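Local atomic coordinates of PA1221 (Pseudomonas aeruginosa, PDB entry 4DG8), a protein that combines a domain of the AMP-binding (ANL) superfamily with a phosphopantetheine attachment domain and carries adenosine monophosphate in the model. Residues E71-P76 against D124-L129; L208-L213 against G238-G243. All blocks are in the same frame, centred on the assembly; numbering follows the deposited sequence.

Contact 1 of 2, residues E71-P76 against D124-L129; sequences EHYPQP and DCRLIL
Tyr73 meets Arg126 with the rim of its ring set against the flat of the guanidinium group. CE1 of Tyr73 sits over the centre of that group, 3.7 Å from CZ of Arg126, and the two planes stand 71° apart. Seen from the tyrosine, NH2 of Arg126 lies at the ring edge and in its plane. The arginine can do this because its chain folds back on itself: bends at chi2 (-72°) and chi3 (-70°) bring the guanidinium round to the same ring atom that its CB already touches, CE1 of Tyr73 being 3.6 Å from CB of Arg126. The phenol end pushes further in, and OH of Tyr73 comes within 3.3 Å of CB of Arg126.

Both segments follow a helix and head for the parallel part of one mixed sheet. Residues 71-76 lead from helix 55-72 towards strand 79-83, while 124-129 leaves helix 113-123 through a Schellman motif at Asp124 and enters strand 125-130, which lies between 79-83 and 143-145. Backbone bonds tie Arg126 to Cys79 and Leu127 to Gly81.

The chain turns at Arg126, and both it and the next residue, Leu127, direct their CB atoms at the tyrosine. Leu127 comes in obliquely, with CB 3.9 Å from OH of Tyr73. Leu127 itself is buried, and its CB packs against the ring carbon CE2 of Tyr73 at 4.2 Å; Leu80 of the neighbouring strand touches both side chains. The arginine lies on the solvent side. His102 anchors the start of the turn through a hydrogen bond from NE2 to the carbonyl O of Tyr73.

Contact 2 of 2, residues L208-L213 against G238-G243; sequences LVNSPL and GPLDPG
Asn210 and Leu240 mark where the two backbones come closest, their CA atoms 7.6 Å apart. At Asn210 the chain has just left strand 206-209 and turns out of its extended course. Leu240 sits in the extended run before helix 242-250, whose N-cap is Asp241; OD1 of Asp241 bonds to the backbone N of Val244. One water spans the gap, donating a hydrogen bond to OD1 of Asn210 (2.8 Å) and accepting one from N of Leu240 (3.0 Å). OD1 of Asn210 also takes a bond from ND2 of Asn235, so two donors grip it and steady the amide.

The strand belongs to a beta-alpha-beta crossover: 206-209, helix 217-226 and strand 231-234, the two strands being parallel neighbours in a mixed sheet. Residues 238-243 then carry the chain on into helix 242-250, so the contact joins the end of the first strand to the loop following the second.

Leu240 crosses the asparagine at a slant. Its CB lies 3.7 Å from OD1 of Asn210, and its CD2 is 3.9 Å from ND2 of Asn210. With CG anti to the backbone N (chi1 -166°), Leu240 also extends to Leu208, where the two CD2 methyls of Leu208 and Leu240 meet tip to tip at 4.0 Å. Leu245 and Leu248 of helix 242-250 pack against both leucines.

Contacts 1 and 2 follow one another along the chain, the first closing before the second opens, and all four segments are part of the AMP-binding enzyme region. They belong to different beta-sheets: 124-129 supplies a strand of the seven-stranded one, 208-213 runs off the end of strand 206-209 in the four-stranded one. Their centres are 30 Å apart, though the nearest atoms come within about 9 Å without touching. Contact 1 is the more peripheral, about 24 Å from the chain centre against 14 Å for contact 2. The residues lining the adenosine monophosphate pocket come later in the sequence, between 284 and 428. Beside contact 2 there is instead a butanediol, probably from the crystallisation liquor, hydrogen-bonded to Ser211.

Contact 1 of 2, residues E71-P76 against D124-L129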
ATOM      1  N   GLU A  71      24.737  -1.145 -15.793  1.00 34.39           N
ATOM      2  CA  GLU A  71      25.252  -1.108 -17.155  1.00 34.67           C
ATOM      3  C   GLU A  71      24.312  -0.324 -18.076  1.00 31.67           C
ATOM      4  O   GLU A  71      24.767   0.472 -18.896  1.00 30.89           O
ATOM      5  CB  GLU A  71      25.512  -2.504 -17.717  1.00 36.11           C
ATOM      6  CG  GLU A  71      25.844  -2.453 -19.203  1.00 45.77           C
ATOM      7  CD  GLU A  71      26.287  -3.789 -19.768  1.00 61.53           C
ATOM      8  OE1 GLU A  71      25.623  -4.817 -19.485  1.00 62.72           O
ATOM      9  OE2 GLU A  71      27.303  -3.800 -20.506  1.00 66.67           O
ATOM     10  N   HIS A  72      23.007  -0.541 -17.942  1.00 23.22           N
ATOM     11  CA  HIS A  72      22.045   0.248 -18.724  1.00 34.16           C
ATOM     12  C   HIS A  72      21.832   1.670 -18.174  1.00 31.88           C
ATOM     13  O   HIS A  72      21.688   2.614 -18.938  1.00 33.84           O
ATOM     14  CB  HIS A  72      20.689  -0.456 -18.815  1.00 42.42           C
ATOM     15  CG  HIS A  72      20.727  -1.759 -19.550  1.00 61.68           C
ATOM     16  ND1 HIS A  72      21.746  -2.674 -19.393  1.00 71.86           N
ATOM     17  CD2 HIS A  72      19.858  -2.311 -20.429  1.00 68.48           C
ATOM     18  CE1 HIS A  72      21.508  -3.729 -20.150  1.00 79.42           C
ATOM     19  NE2 HIS A  72      20.368  -3.535 -20.789  1.00 77.13           N
ATOM     20  N   TYR A  73      21.790   1.815 -16.853  1.00 22.99           N
ATOM     21  CA  TYR A  73      21.538   3.122 -16.240  1.00 26.71           C
ATOM     22  C   TYR A  73      22.600   3.441 -15.182  1.00 28.50           C
ATOM     23  O   TYR A  73      22.392   3.216 -13.996  1.00 25.43           O
ATOM     24  CB  TYR A  73      20.101   3.187 -15.676  1.00 23.22           C
ATOM     25  CG  TYR A  73      19.081   2.862 -16.749  1.00 20.16           C
ATOM     26  CD1 TYR A  73      18.695   3.824 -17.677  1.00 23.24           C
ATOM     27  CD2 TYR A  73      18.546   1.580 -16.872  1.00 29.63           C
ATOM     28  CE1 TYR A  73      17.802   3.537 -18.675  1.00 24.37           C
ATOM     29  CE2 TYR A  73      17.649   1.274 -17.882  1.00 25.73           C
ATOM     30  CZ  TYR A  73      17.280   2.256 -18.782  1.00 36.15           C
ATOM     31  OH  TYR A  73      16.382   1.974 -19.794  1.00 36.01           O
ATOM     32  N   PRO A  74      23.758   3.958 -15.627  1.00 32.33           N
ATOM     33  CA  PRO A  74      24.923   4.143 -14.753  1.00 31.13           C
ATOM     34  C   PRO A  74      24.787   5.263 -13.706  1.00 32.62           C
ATOM     35  O   PRO A  74      25.510   5.246 -12.704  1.00 33.15           O
ATOM     36  CB  PRO A  74      26.061   4.436 -15.740  1.00 34.17           C
ATOM     37  CG  PRO A  74      25.376   5.015 -16.951  1.00 33.91           C
ATOM     38  CD  PRO A  74      24.030   4.349 -17.023  1.00 33.48           C
ATOM     39  N   GLN A  75      23.907   6.232 -13.948  1.00 24.85           N
ATOM     40  CA  GLN A  75      23.674   7.319 -12.989  1.00 22.17           C
ATOM     41  C   GLN A  75      22.379   7.077 -12.220  1.00 26.79           C
ATOM     42  O   GLN A  75      21.329   6.824 -12.820  1.00 23.80           O
ATOM     43  CB  GLN A  75      23.594   8.678 -13.682  1.00 28.24           C
ATOM     44  CG  GLN A  75      24.865   9.084 -14.418  1.00 33.21           C
ATOM     45  CD  GLN A  75      24.726  10.438 -15.084  1.00 32.52           C
ATOM     46  OE1 GLN A  75      23.736  10.705 -15.779  1.00 23.74           O
ATOM     47  NE2 GLN A  75      25.714  11.312 -14.870  1.00 30.04           N
ATOM     48  N   PRO A  76      22.452   7.160 -10.887  1.00 21.61           N
ATOM     49  CA  PRO A  76      21.322   6.827 -10.011  1.00 24.51           C
ATOM     50  C   PRO A  76      20.123   7.758 -10.226  1.00 24.72           C
ATOM     51  O   PRO A  76      20.297   8.902 -10.651  1.00 20.91           O
ATOM     52  CB  PRO A  76      21.902   7.018  -8.595  1.00 24.63           C
ATOM     53  CG  PRO A  76      23.069   7.962  -8.766  1.00 31.63           C
ATOM     54  CD  PRO A  76      23.619   7.687 -10.150  1.00 29.30           C
ATOM     55  N   ASP A 124       8.527   8.533 -16.164  1.00 30.27           N
ATOM     56  CA  ASP A 124       9.725   8.242 -16.942  1.00 30.30           C
ATOM     57  C   ASP A 124      10.308   6.860 -16.599  1.00 24.11           C
ATOM     58  O   ASP A 124      11.518   6.694 -16.460  1.00 25.63           O
ATOM     59  CB  ASP A 124      10.762   9.361 -16.791  1.00 29.50           C
ATOM     60  CG  ASP A 124      11.826   9.312 -17.869  1.00 33.87           C
ATOM     61  OD1 ASP A 124      11.548   8.762 -18.960  1.00 31.57           O
ATOM     62  OD2 ASP A 124      12.943   9.823 -17.632  1.00 34.47           O
ATOM     63  N   CYS A 125       9.437   5.859 -16.491  1.00 25.95           N
ATOM     64  CA  CYS A 125       9.897   4.503 -16.236  1.00 22.54           C
ATOM     65  C   CYS A 125      10.616   4.012 -17.475  1.00 30.37           C
ATOM     66  O   CYS A 125      10.026   3.934 -18.548  1.00 31.78           O
ATOM     67  CB  CYS A 125       8.719   3.587 -15.936  1.00 16.06           C
ATOM     68  SG  CYS A 125       9.190   1.859 -15.612  1.00 22.22           S
ATOM     69  N   ARG A 126      11.894   3.681 -17.317  1.00 24.71           N
ATOM     70  CA  ARG A 126      12.768   3.438 -18.465  1.00 33.90           C
ATOM     71  C   ARG A 126      12.696   2.009 -18.987  1.00 33.30           C
ATOM     72  O   ARG A 126      12.934   1.756 -20.155  1.00 30.91           O
ATOM     73  CB  ARG A 126      14.220   3.803 -18.129  1.00 32.04           C
ATOM     74  CG  ARG A 126      14.396   5.183 -17.472  1.00 30.70           C
ATOM     75  CD  ARG A 126      14.167   6.338 -18.448  1.00 25.95           C
ATOM     76  NE  ARG A 126      15.235   6.420 -19.446  1.00 22.79           N
ATOM     77  CZ  ARG A 126      16.447   6.917 -19.216  1.00 29.77           C
ATOM     78  NH1 ARG A 126      16.758   7.393 -18.015  1.00 29.98           N
ATOM     79  NH2 ARG A 126      17.347   6.946 -20.195  1.00 26.58           N
ATOM     80  N   LEU A 127      12.447   1.070 -18.086  1.00 26.15           N
ATOM     81  CA  LEU A 127      12.548  -0.336 -18.412  1.00 18.78           C
ATOM     82  C   LEU A 127      11.691  -1.127 -17.423  1.00 28.82           C
ATOM     83  O   LEU A 127      11.569  -0.751 -16.249  1.00 29.17           O
ATOM     84  CB  LEU A 127      14.021  -0.759 -18.317  1.00 20.99           C
ATOM     85  CG  LEU A 127      14.328  -2.248 -18.493  1.00 33.15           C
ATOM     86  CD1 LEU A 127      13.800  -2.704 -19.848  1.00 45.81           C
ATOM     87  CD2 LEU A 127      15.821  -2.513 -18.380  1.00 30.38           C
ATOM     88  N   ILE A 128      11.118  -2.234 -17.875  1.00 23.50           N
ATOM     89  CA  ILE A 128      10.306  -3.045 -16.989  1.00 22.51           C
ATOM     90  C   ILE A 128      10.905  -4.442 -16.882  1.00 31.64           C
ATOM     91  O   ILE A 128      11.106  -5.123 -17.898  1.00 30.00           O
ATOM     92  CB  ILE A 128       8.841  -3.145 -17.470  1.00 22.03           C
ATOM     93  CG1 ILE A 128       8.171  -1.765 -17.488  1.00 29.68           C
ATOM     94  CG2 ILE A 128       8.046  -4.138 -16.592  1.00 19.68           C
ATOM     95  CD1 ILE A 128       6.826  -1.754 -18.206  1.00 32.07           C
ATOM     96  N   LEU A 129      11.164  -4.879 -15.654  1.00 29.15           N
ATOM     97  CA  LEU A 129      11.750  -6.199 -15.446  1.00 20.59           C
ATOM     98  C   LEU A 129      10.623  -7.209 -15.354  1.00 24.02           C
ATOM     99  O   LEU A 129       9.874  -7.205 -14.393  1.00 23.86           O
ATOM    100  CB  LEU A 129      12.549  -6.206 -14.145  1.00 25.82           C
ATOM    101  CG  LEU A 129      13.766  -5.284 -14.154  1.00 25.18           C
ATOM    102  CD1 LEU A 129      14.481  -5.342 -12.813  1.00 25.65           C
ATOM    103  CD2 LEU A 129      14.698  -5.702 -15.292  1.00 22.20           C
TER

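Contact 2 of 2, residues L208-L213 against G238-G243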
ATOM      1  N   LEU A 208       4.311 -12.802   6.153  1.00 26.44           N
ATOM      2  CA  LEU A 208       3.524 -13.177   5.011  1.00 25.16           C
ATOM      3  C   LEU A 208       3.689 -12.071   3.971  1.00 21.17           C
ATOM      4  O   LEU A 208       3.462 -10.900   4.263  1.00 24.49           O
ATOM      5  CB  LEU A 208       2.059 -13.290   5.418  1.00 20.39           C
ATOM      6  CG  LEU A 208       1.099 -13.481   4.245  1.00 30.92           C
ATOM      7  CD1 LEU A 208       1.390 -14.800   3.570  1.00 25.59           C
ATOM      8  CD2 LEU A 208      -0.347 -13.431   4.711  1.00 28.53           C
ATOM      9  N   VAL A 209       4.118 -12.444   2.776  1.00 18.73           N
ATOM     10  CA  VAL A 209       4.161 -11.516   1.660  1.00 21.38           C
ATOM     11  C   VAL A 209       3.025 -11.861   0.716  1.00 26.59           C
ATOM     12  O   VAL A 209       3.044 -12.889   0.038  1.00 30.90           O
ATOM     13  CB  VAL A 209       5.503 -11.568   0.914  1.00 20.43           C
ATOM     14  CG1 VAL A 209       5.439 -10.722  -0.396  1.00 20.11           C
ATOM     15  CG2 VAL A 209       6.624 -11.116   1.821  1.00 12.30           C
ATOM     16  N   ASN A 210       2.035 -10.979   0.713  1.00 28.85           N
ATOM     17  CA  ASN A 210       0.749 -11.181   0.074  1.00 22.90           C
ATOM     18  C   ASN A 210       0.268  -9.967  -0.771  1.00 25.04           C
ATOM     19  O   ASN A 210      -0.216 -10.119  -1.891  1.00 31.71           O
ATOM     20  CB  ASN A 210      -0.285 -11.660   1.105  1.00 28.88           C
ATOM     21  CG  ASN A 210      -1.668 -11.812   0.507  1.00 31.91           C
ATOM     22  OD1 ASN A 210      -1.889 -12.643  -0.376  1.00 29.57           O
ATOM     23  ND2 ASN A 210      -2.605 -10.997   0.979  1.00 25.18           N
ATOM     24  N   SER A 211       0.263  -8.790  -0.152  1.00 21.78           N
ATOM     25  CA  SER A 211      -0.103  -7.533  -0.812  1.00 22.28           C
ATOM     26  C   SER A 211       0.720  -7.249  -2.063  1.00 22.98           C
ATOM     27  O   SER A 211       1.935  -7.234  -2.007  1.00 35.26           O
ATOM     28  CB  SER A 211       0.047  -6.362   0.168  1.00 23.04           C
ATOM     29  OG  SER A 211      -0.650  -6.615   1.369  1.00 25.31           O
ATOM     30  N   PRO A 212       0.054  -7.020  -3.211  1.00 31.78           N
ATOM     31  CA  PRO A 212       0.830  -6.731  -4.428  1.00 33.80           C
ATOM     32  C   PRO A 212       1.617  -5.438  -4.289  1.00 26.88           C
ATOM     33  O   PRO A 212       1.257  -4.591  -3.456  1.00 23.22           O
ATOM     34  CB  PRO A 212      -0.250  -6.601  -5.511  1.00 36.41           C
ATOM     35  CG  PRO A 212      -1.378  -7.455  -5.002  1.00 31.27           C
ATOM     36  CD  PRO A 212      -1.373  -7.238  -3.506  1.00 28.47           C
ATOM     37  N   LEU A 213       2.667  -5.281  -5.094  1.00 22.27           N
ATOM     38  CA  LEU A 213       3.542  -4.110  -4.998  1.00 26.27           C
ATOM     39  C   LEU A 213       2.894  -2.762  -5.360  1.00 29.95           C
ATOM     40  O   LEU A 213       3.523  -1.715  -5.227  1.00 33.57           O
ATOM     41  CB  LEU A 213       4.795  -4.304  -5.841  1.00 30.88           C
ATOM     42  CG  LEU A 213       5.808  -5.340  -5.378  1.00 30.87           C
ATOM     43  CD1 LEU A 213       6.755  -5.671  -6.552  1.00 23.46           C
ATOM     44  CD2 LEU A 213       6.562  -4.841  -4.125  1.00 22.60           C
ATOM     45  N   GLY A 238      -1.917 -19.201  -3.799  1.00 37.60           N
ATOM     46  CA  GLY A 238      -3.186 -18.827  -4.388  1.00 32.95           C
ATOM     47  C   GLY A 238      -3.803 -17.670  -3.621  1.00 30.52           C
ATOM     48  O   GLY A 238      -3.243 -17.238  -2.605  1.00 20.36           O
ATOM     49  N   PRO A 239      -4.959 -17.165  -4.102  1.00 24.53           N
ATOM     50  CA  PRO A 239      -5.633 -16.054  -3.424  1.00 22.04           C
ATOM     51  C   PRO A 239      -5.770 -16.349  -1.931  1.00 27.70           C
ATOM     52  O   PRO A 239      -6.217 -17.433  -1.538  1.00 27.52           O
ATOM     53  CB  PRO A 239      -7.013 -16.028  -4.075  1.00 22.39           C
ATOM     54  CG  PRO A 239      -6.796 -16.621  -5.474  1.00 29.05           C
ATOM     55  CD  PRO A 239      -5.710 -17.668  -5.272  1.00 24.26           C
ATOM     56  N   LEU A 240      -5.387 -15.390  -1.101  1.00 24.48           N
ATOM     57  CA  LEU A 240      -5.365 -15.651   0.327  1.00 24.83           C
ATOM     58  C   LEU A 240      -6.777 -15.905   0.862  1.00 30.18           C
ATOM     59  O   LEU A 240      -7.679 -15.089   0.686  1.00 34.05           O
ATOM     60  CB  LEU A 240      -4.693 -14.510   1.083  1.00 27.75           C
ATOM     61  CG  LEU A 240      -4.340 -14.904   2.519  1.00 36.95           C
ATOM     62  CD1 LEU A 240      -3.148 -15.849   2.530  1.00 32.36           C
ATOM     63  CD2 LEU A 240      -4.064 -13.688   3.371  1.00 44.11           C
ATOM     64  N   ASP A 241      -6.942 -17.056   1.504  1.00 29.54           N
ATOM     65  CA  ASP A 241      -8.185 -17.461   2.136  1.00 24.78           C
ATOM     66  C   ASP A 241      -7.781 -18.282   3.374  1.00 25.54           C
ATOM     67  O   ASP A 241      -6.601 -18.351   3.691  1.00 23.77           O
ATOM     68  CB  ASP A 241      -9.083 -18.260   1.169  1.00 23.55           C
ATOM     69  CG  ASP A 241      -8.454 -19.563   0.714  1.00 35.48           C
ATOM     70  OD1 ASP A 241      -7.510 -20.068   1.378  1.00 36.42           O
ATOM     71  OD2 ASP A 241      -8.915 -20.091  -0.326  1.00 36.87           O
ATOM     72  N   PRO A 242      -8.749 -18.873   4.096  1.00 24.08           N
ATOM     73  CA  PRO A 242      -8.360 -19.569   5.335  1.00 22.13           C
ATOM     74  C   PRO A 242      -7.415 -20.734   5.103  1.00 30.95           C
ATOM     75  O   PRO A 242      -6.485 -20.922   5.882  1.00 29.72           O
ATOM     76  CB  PRO A 242      -9.686 -20.097   5.874  1.00 27.24           C
ATOM     77  CG  PRO A 242     -10.721 -19.126   5.342  1.00 20.83           C
ATOM     78  CD  PRO A 242     -10.208 -18.744   3.959  1.00 16.09           C
ATOM     79  N   GLY A 243      -7.665 -21.516   4.058  1.00 28.53           N
ATOM     80  CA  GLY A 243      -6.838 -22.667   3.760  1.00 27.72           C
ATOM     81  C   GLY A 243      -5.423 -22.261   3.392  1.00 25.50           C
ATOM     82  O   GLY A 243      -4.452 -22.776   3.957  1.00 32.07           O
TER
HETATM   83  O   HOH W   1      -3.871 -13.163  -2.347  1.00 23.69           O